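Local atomic coordinates of DNA polymerase II large subunit (Pyrococcus horikoshii, PDB entry 7OEC), a protein that probably excises itself by protein splicing and ligates the flanking polymerase segments, the crystallised part being an intein housed in a DNA polymerase II subunit. Residues T92-V98 / K109-V114; A75-R81 / F140-E145; D49-Y53 / L64-E68. The protein carries 2 engineered substitutions. All coordinates share one frame. Where two conformers were deposited one is given. Residue numbers count along the deposited sequence, not the author numbering.

Contact 1 of 3, residues T92-V98 / K109-V114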
# COMPACT_ATOMS: atom_id res chain seq x y z
N THR A 92 -5.20 -5.95 -3.09
CA THR A 92 -5.41 -5.83 -1.65
C THR A 92 -6.41 -6.87 -1.19
O THR A 92 -7.11 -7.47 -1.99
CB THR A 92 -5.97 -4.48 -1.23
OG1 THR A 92 -7.34 -4.35 -1.68
CG2 THR A 92 -5.21 -3.33 -1.84
N THR A 93 -6.48 -7.08 0.12
CA THR A 93 -7.58 -7.90 0.60
C THR A 93 -8.94 -7.22 0.37
O THR A 93 -9.04 -6.01 0.12
CB THR A 93 -7.39 -8.26 2.06
OG1 THR A 93 -7.27 -7.06 2.79
CG2 THR A 93 -6.17 -9.11 2.31
N VAL A 94 -10.01 -8.04 0.43
CA VAL A 94 -11.31 -7.60 -0.10
C VAL A 94 -11.83 -6.36 0.60
O VAL A 94 -12.57 -5.59 -0.02
CB VAL A 94 -12.35 -8.73 -0.04
CG1 VAL A 94 -11.89 -9.79 -0.85
CG2 VAL A 94 -12.60 -9.19 1.37
N ASP A 95 -11.59 -6.20 1.92
CA ASP A 95 -12.12 -5.07 2.69
C ASP A 95 -11.10 -3.98 2.93
O ASP A 95 -11.35 -3.06 3.72
CB ASP A 95 -12.66 -5.53 4.05
CG ASP A 95 -13.90 -6.41 3.91
OD1 ASP A 95 -14.65 -6.22 2.94
OD2 ASP A 95 -14.10 -7.31 4.73
N HIS A 96 -9.95 -4.07 2.29
CA HIS A 96 -8.88 -3.12 2.53
C HIS A 96 -9.33 -1.74 2.07
O HIS A 96 -9.87 -1.61 0.97
CB HIS A 96 -7.68 -3.51 1.65
CG HIS A 96 -6.38 -2.90 2.09
ND1 HIS A 96 -6.05 -1.58 1.88
CD2 HIS A 96 -5.32 -3.46 2.72
CE1 HIS A 96 -4.84 -1.35 2.36
NE2 HIS A 96 -4.38 -2.47 2.88
N PRO A 97 -9.05 -0.70 2.83
CA PRO A 97 -9.32 0.65 2.32
C PRO A 97 -8.48 0.97 1.09
O PRO A 97 -7.28 0.69 1.03
CB PRO A 97 -8.94 1.57 3.48
CG PRO A 97 -8.21 0.72 4.41
CD PRO A 97 -8.54 -0.69 4.21
N VAL A 98 -9.12 1.62 0.13
CA VAL A 98 -8.50 2.07 -1.11
C VAL A 98 -8.90 3.52 -1.29
O VAL A 98 -10.06 3.89 -1.06
CB VAL A 98 -9.01 1.21 -2.30
CG1 VAL A 98 -8.50 1.75 -3.67
CG2 VAL A 98 -8.53 -0.24 -2.15
N LYS A 109 -12.66 4.04 0.24
CA LYS A 109 -13.65 3.01 -0.02
C LYS A 109 -13.06 1.65 0.34
O LYS A 109 -11.87 1.43 0.14
CB LYS A 109 -13.91 2.87 -1.54
CG LYS A 109 -14.58 4.04 -2.18
CD LYS A 109 -14.98 3.79 -3.64
CE LYS A 109 -15.70 5.00 -4.20
NZ LYS A 109 -16.35 4.67 -5.47
N ARG A 110 -13.89 0.71 0.79
CA ARG A 110 -13.40 -0.66 0.87
C ARG A 110 -13.13 -1.17 -0.54
O ARG A 110 -13.81 -0.78 -1.49
CB ARG A 110 -14.40 -1.57 1.58
CG ARG A 110 -14.53 -1.22 3.05
CD ARG A 110 -15.69 -1.92 3.73
NE ARG A 110 -16.97 -1.40 3.26
CZ ARG A 110 -18.16 -1.77 3.74
NH1 ARG A 110 -18.26 -2.67 4.72
NH2 ARG A 110 -19.27 -1.23 3.23
N ALA A 111 -12.15 -2.05 -0.68
CA ALA A 111 -11.72 -2.47 -2.01
C ALA A 111 -12.89 -3.01 -2.82
O ALA A 111 -12.98 -2.73 -4.01
CB ALA A 111 -10.62 -3.51 -1.89
N PHE A 112 -13.81 -3.76 -2.19
CA PHE A 112 -14.90 -4.37 -2.95
C PHE A 112 -15.93 -3.35 -3.45
O PHE A 112 -16.77 -3.69 -4.29
CB PHE A 112 -15.62 -5.49 -2.17
CG PHE A 112 -16.48 -5.00 -1.03
CD1 PHE A 112 -17.80 -4.62 -1.23
CD2 PHE A 112 -15.96 -4.92 0.24
CE1 PHE A 112 -18.58 -4.16 -0.17
CE2 PHE A 112 -16.71 -4.45 1.29
CZ PHE A 112 -18.02 -4.06 1.09
N GLU A 113 -15.86 -2.11 -2.96
CA GLU A 113 -16.75 -1.05 -3.41
C GLU A 113 -16.16 -0.20 -4.53
O GLU A 113 -16.88 0.64 -5.09
CB GLU A 113 -17.03 -0.10 -2.25
CG GLU A 113 -17.73 -0.67 -1.06
CD GLU A 113 -17.73 0.31 0.21
OE1 GLU A 113 -16.77 1.14 0.51
OE2 GLU A 113 -18.74 0.24 0.94
N VAL A 114 -14.87 -0.37 -4.84
CA VAL A 114 -14.27 0.36 -5.95
C VAL A 114 -14.91 -0.12 -7.24
O VAL A 114 -15.25 -1.30 -7.38
CB VAL A 114 -12.74 0.14 -5.94
CG1 VAL A 114 -12.06 0.83 -7.14
CG2 VAL A 114 -12.12 0.71 -4.66
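Val98 and Ala111 have the most area buried here, followed by Asp95. Val98 lies in strand 97-102, paired with strand 105-110 in a beta hairpin: its N donates to Lys109 O (2.8 Å) and Lys109 N returns a bond to Val98 O (2.9 Å), an antiparallel hydrogen-bonded pair. Its methyls reach residues just beyond Lys109: CG2 is 3.9 Å from Ala111 CB and CG1 3.9 Å from Val114 CG2. Ala111 opens a short 3-10 segment and points its CB into the bend of residues 92-96, 3.4 Å from both Thr92 OG1 and Val94 O. Its N donates weakly to His96 O (2.8 Å, 123°), and Phe112 N donates weakly to Val94 O (3.1 Å, 129°). Asp95 works at the border: its OD1 meets the edge of the Phe112 ring at CE2 (3.2 Å), while its O lies 3.7 Å from Arg110 CG. Thr93 to His96 form a type I turn, closed by His96 N to Thr93 O (3.0 Å). Thr93 OG1 is hydrogen-bonded to the backbone N of Ala4. The Thr-Val-Asp-His sequence matches the block B TxxH motif of inteins, which in relatives serves the N-terminal splice junction.

Contact 2 of 3, residues A75-R81 / F140-E145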
# COMPACT_ATOMS: atom_id res chain seq x y z
N ALA A 75 -3.32 -15.77 5.40
CA ALA A 75 -4.25 -15.35 4.37
C ALA A 75 -5.61 -16.01 4.62
O ALA A 75 -5.68 -17.21 4.88
CB ALA A 75 -3.68 -15.75 3.01
N THR A 76 -6.67 -15.24 4.59
CA THR A 76 -8.02 -15.78 4.69
C THR A 76 -8.83 -15.35 3.48
O THR A 76 -9.35 -16.19 2.73
CB THR A 76 -8.61 -15.28 6.03
OG1 THR A 76 -8.70 -13.85 6.02
CG2 THR A 76 -7.69 -15.67 7.23
N ASP A 77 -8.85 -14.09 3.18
CA ASP A 77 -9.87 -13.69 2.24
C ASP A 77 -9.29 -13.61 0.83
O ASP A 77 -8.10 -13.81 0.58
CB ASP A 77 -10.67 -12.47 2.74
CG ASP A 77 -9.82 -11.24 2.93
OD1 ASP A 77 -9.29 -10.81 1.87
OD2 ASP A 77 -9.72 -10.70 4.07
N HIS A 78 -10.20 -13.47 -0.11
CA HIS A 78 -9.80 -13.26 -1.47
C HIS A 78 -9.08 -11.94 -1.56
O HIS A 78 -9.17 -11.05 -0.69
CB HIS A 78 -11.03 -13.16 -2.35
CG HIS A 78 -11.70 -14.46 -2.62
ND1 HIS A 78 -11.97 -15.38 -1.63
CD2 HIS A 78 -12.12 -15.02 -3.78
CE1 HIS A 78 -12.52 -16.45 -2.16
NE2 HIS A 78 -12.68 -16.24 -3.46
N LEU A 79 -8.35 -11.80 -2.61
CA LEU A 79 -7.83 -10.50 -2.92
C LEU A 79 -8.64 -9.92 -4.05
O LEU A 79 -9.36 -10.61 -4.78
CB LEU A 79 -6.38 -10.63 -3.36
CG LEU A 79 -5.38 -11.26 -2.40
CD1 LEU A 79 -4.02 -11.45 -3.13
CD2 LEU A 79 -5.17 -10.44 -1.22
N ILE A 80 -8.51 -8.61 -4.20
CA ILE A 80 -9.01 -7.88 -5.35
C ILE A 80 -7.81 -7.27 -6.06
O ILE A 80 -6.95 -6.66 -5.42
CB ILE A 80 -10.04 -6.81 -4.92
CG1 ILE A 80 -11.23 -7.51 -4.23
CG2 ILE A 80 -10.52 -6.01 -6.11
CD1 ILE A 80 -12.22 -6.56 -3.76
N ARG A 81 -7.77 -7.44 -7.37
CA ARG A 81 -6.75 -6.84 -8.21
C ARG A 81 -7.37 -5.74 -9.05
O ARG A 81 -8.40 -5.94 -9.70
CB ARG A 81 -6.13 -7.90 -9.11
CG ARG A 81 -5.05 -7.38 -10.05
CD ARG A 81 -4.55 -8.52 -10.89
NE ARG A 81 -3.71 -8.08 -11.98
CZ ARG A 81 -2.42 -7.79 -11.88
NH1 ARG A 81 -1.79 -7.88 -10.69
NH2 ARG A 81 -1.77 -7.46 -13.00
N PHE A 140 -11.39 -10.58 -8.90
CA PHE A 140 -11.35 -11.25 -7.61
C PHE A 140 -10.41 -12.42 -7.76
O PHE A 140 -10.48 -13.17 -8.74
CB PHE A 140 -12.72 -11.78 -7.21
CG PHE A 140 -13.59 -10.80 -6.53
CD1 PHE A 140 -14.61 -10.17 -7.23
CD2 PHE A 140 -13.43 -10.51 -5.20
CE1 PHE A 140 -15.43 -9.24 -6.61
CE2 PHE A 140 -14.26 -9.60 -4.58
CZ PHE A 140 -15.25 -8.97 -5.30
N ILE A 141 -9.49 -12.57 -6.80
CA ILE A 141 -8.41 -13.54 -6.90
C ILE A 141 -8.44 -14.44 -5.67
O ILE A 141 -8.51 -13.94 -4.55
CB ILE A 141 -7.06 -12.82 -7.07
CG1 ILE A 141 -7.13 -12.10 -8.42
CG2 ILE A 141 -5.88 -13.80 -6.92
CD1 ILE A 141 -5.94 -11.36 -8.67
N GLU A 142 -8.39 -15.75 -5.88
CA GLU A 142 -8.37 -16.68 -4.75
C GLU A 142 -7.04 -16.47 -4.03
O GLU A 142 -6.05 -16.19 -4.70
CB GLU A 142 -8.44 -18.11 -5.28
CG GLU A 142 -9.84 -18.55 -5.72
CD GLU A 142 -10.69 -19.04 -4.57
OE1 GLU A 142 -10.21 -19.06 -3.41
OE2 GLU A 142 -11.85 -19.42 -4.82
N PRO A 143 -7.00 -16.53 -2.70
CA PRO A 143 -5.75 -16.23 -2.03
C PRO A 143 -4.67 -17.17 -2.54
O PRO A 143 -4.84 -18.39 -2.52
CB PRO A 143 -6.04 -16.48 -0.54
CG PRO A 143 -7.30 -17.40 -0.56
CD PRO A 143 -8.07 -16.87 -1.73
N PRO A 144 -3.54 -16.63 -3.01
CA PRO A 144 -2.51 -17.45 -3.68
C PRO A 144 -1.25 -17.81 -2.88
O PRO A 144 -0.34 -18.49 -3.42
CB PRO A 144 -2.12 -16.52 -4.82
CG PRO A 144 -2.22 -15.17 -4.19
CD PRO A 144 -3.42 -15.21 -3.34
N GLU A 145 -1.16 -17.34 -1.64
CA GLU A 145 -0.03 -17.58 -0.76
C GLU A 145 -0.61 -17.73 0.62
O GLU A 145 -1.73 -17.27 0.89
CB GLU A 145 0.88 -16.34 -0.71
CG GLU A 145 1.46 -15.97 -2.05
CD GLU A 145 2.51 -16.94 -2.47
OE1 GLU A 145 2.91 -16.80 -3.66
OE2 GLU A 145 2.91 -17.80 -1.63
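Ala75 starts the contact by turning its CB toward the segment 140-145, where it lies 3.3 Å from Glu145 O and 4.3 Å from Pro143 CB. The CA-to-CB bond of Asp77 points away, but its O sits 3.6 Å from Pro143 CB, and its OD1 accepts a hydrogen bond from Val94 N. At His78 the two backbones come together: CA is 3.4 Å from Ile141 O, Pro143 CD lies over one face of the imidazole, and NE2 is 3.6 Å from Glu142 OE2. Leu79 N donates to Ile141 O (2.9 Å, 157°) and Leu79 O accepts from Ile141 N (2.8 Å, 164°), an antiparallel hydrogen-bonded pair; beyond it, Leu79 CD1 touches Pro144 CD at 3.8 Å. Ile80 and Phe140 form the next, non-hydrogen-bonded pair, with side chains on the other face of the sheet and CG1 of Ile80 3.7 Å from CE2 of Phe140. Arg81 offers its CB to Ile141 CD1 (3.5 Å), whereas its guanidinium forms salt bridges with Glu83 and Glu91. In a four-stranded antiparallel sheet, strand 79-84 lies between 130-141, paired here, and 89-93, joined by a backbone hydrogen bond of Ile80 with Thr92; Ile80 also touches Ala111 and Phe112.

Contact 3 of 3, residues D49-Y53 / L64-E68; sequences DIKVY and LTDIE
The apolar centre is made by Val52 (rotamer p) and Ile67 (m,t), with Val52 CB 3.7 Å from Ile67 CG1. Val52 CG1 also comes within 3.5 Å of Thr65 CG2. Ile50 extends the patch through CG1, 3.9 Å from Ile67 CD1; Leu27 of helix 24-29 and Phe31 touch both isoleucines. Residues 50-53 are extended (phi -82° to -135°, psi 132° to 157°), as are 64-65. Val52 and Thr65 form an antiparallel hydrogen-bonded pair (CA-CA 5.4 Å): Val52 N donates to Thr65 O and Thr65 N to Val52 O, each at 2.9 Å. Tyr53 and Leu64 follow as a non-hydrogen-bonded pair (CA-CA 4.6 Å). Strands 50-56 and 61-74 thus make a beta hairpin of the all-beta intein (Hint) fold, flanked by strand 10-15, paired to the first, and strand 147-153, paired to the second. On the face opposite Val52 and Thr65, Leu64 (m,t) sets CD2 3.3 Å from the ring centroid of Tyr53 (m), 5° off its normal, a CH-pi contact. Lys51 and Asp66 are next in register (CA-CA 5.0 Å); the end-to-end directions of 50-53 and 64-67 differ by 125°. One water links the two backbones, donating to Ile50 O (2.7 Å) and accepting from Ile67 N (2.9 Å). At the outer edge Lys51 (chi1 m) makes a salt bridge from NZ to Asp66 OD1 (3.0 Å), to which the same water donates weakly (3.4 Å).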
# COMPACT_ATOMS: atom_id res chain seq x y z
N ASP A 49 18.05 1.98 8.92
CA ASP A 49 17.37 3.25 9.17
C ASP A 49 16.38 3.47 8.03
O ASP A 49 16.78 3.66 6.88
CB ASP A 49 18.37 4.41 9.26
CG ASP A 49 19.22 4.39 10.59
OD1 ASP A 49 18.68 3.99 11.66
OD2 ASP A 49 20.42 4.78 10.56
N ILE A 50 15.09 3.37 8.33
CA ILE A 50 14.08 3.27 7.28
C ILE A 50 12.92 4.19 7.61
O ILE A 50 12.56 4.38 8.78
CB ILE A 50 13.63 1.79 7.06
CG1 ILE A 50 12.70 1.71 5.83
CG2 ILE A 50 13.04 1.15 8.37
CD1 ILE A 50 12.47 0.36 5.29
N LYS A 51 12.41 4.84 6.57
CA LYS A 51 11.18 5.60 6.63
C LYS A 51 10.33 5.21 5.43
O LYS A 51 10.83 4.69 4.43
CB LYS A 51 11.49 7.10 6.64
CG LYS A 51 12.10 7.62 7.94
CD LYS A 51 12.37 9.07 7.79
CE LYS A 51 13.14 9.64 8.96
NZ LYS A 51 12.64 9.11 10.26
N VAL A 52 9.03 5.40 5.54
CA VAL A 52 8.12 5.09 4.45
C VAL A 52 7.65 6.39 3.83
O VAL A 52 7.45 7.40 4.52
CB VAL A 52 6.98 4.19 4.94
CG1 VAL A 52 6.05 4.89 5.93
CG2 VAL A 52 6.19 3.69 3.77
N TYR A 53 7.52 6.41 2.51
CA TYR A 53 6.91 7.56 1.87
C TYR A 53 5.39 7.47 1.93
O TYR A 53 4.77 6.45 1.63
CB TYR A 53 7.36 7.63 0.43
CG TYR A 53 8.77 8.14 0.20
CD1 TYR A 53 9.00 9.48 0.01
CD2 TYR A 53 9.84 7.29 0.13
CE1 TYR A 53 10.24 9.95 -0.24
CE2 TYR A 53 11.11 7.75 -0.13
CZ TYR A 53 11.30 9.09 -0.31
OH TYR A 53 12.53 9.64 -0.57
N LEU A 64 7.74 11.92 4.29
CA LEU A 64 8.32 10.73 4.89
C LEU A 64 7.79 10.55 6.32
O LEU A 64 7.54 11.52 7.03
CB LEU A 64 9.83 10.88 4.92
CG LEU A 64 10.56 10.70 3.59
CD1 LEU A 64 11.97 11.08 3.77
CD2 LEU A 64 10.47 9.25 3.15
N THR A 65 7.62 9.29 6.74
CA THR A 65 7.15 9.02 8.09
C THR A 65 7.75 7.72 8.61
O THR A 65 8.23 6.88 7.85
CB THR A 65 5.61 9.03 8.15
OG1 THR A 65 5.22 9.10 9.53
CG2 THR A 65 5.03 7.82 7.53
N ASP A 66 7.65 7.52 9.91
CA ASP A 66 8.19 6.33 10.53
C ASP A 66 7.28 5.12 10.32
O ASP A 66 6.07 5.24 10.18
CB ASP A 66 8.38 6.58 12.03
CG ASP A 66 9.61 7.44 12.31
OD1 ASP A 66 10.58 7.36 11.51
OD2 ASP A 66 9.63 8.17 13.33
N ILE A 67 7.88 3.95 10.28
CA ILE A 67 7.16 2.69 10.26
C ILE A 67 7.11 2.19 11.70
O ILE A 67 8.16 1.93 12.31
CB ILE A 67 7.88 1.68 9.35
CG1 ILE A 67 7.96 2.18 7.89
CG2 ILE A 67 7.15 0.36 9.47
CD1 ILE A 67 9.00 1.48 7.08
N GLU A 68 5.90 2.08 12.26
CA GLU A 68 5.74 1.65 13.64
C GLU A 68 5.84 0.13 13.79
O GLU A 68 6.41 -0.35 14.78
CB GLU A 68 4.38 2.15 14.16
CG GLU A 68 4.19 2.06 15.63
CD GLU A 68 3.32 3.18 16.16
OE1 GLU A 68 2.80 3.95 15.32
OE2 GLU A 68 3.17 3.29 17.41
O HOH W 1 10.70 4.06 10.69

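How the contacts relate
From the N terminus, contact 3 closes first, a beta hairpin whose ten intervening residues are mostly strand. Strand 61-74 then leads to 75-81, the opening half of contact 2, whose partner 140-145 returns only after 58 intervening residues. Contact 1 falls wholly within that excursion and closes its own ten-residue gap. The two touch directly: Thr92 O and Ile80 N are 2.9 Å apart, a probable hydrogen bond within the four-stranded sheet, and contact 1 ties the separate two-stranded hairpin to its edge strand 89-93 through residues 94-96. Contact 3, across the chain's centre, lies with its centre about 24 Å from that of contact 1 and 27 Å from that of contact 2, in the larger sheet.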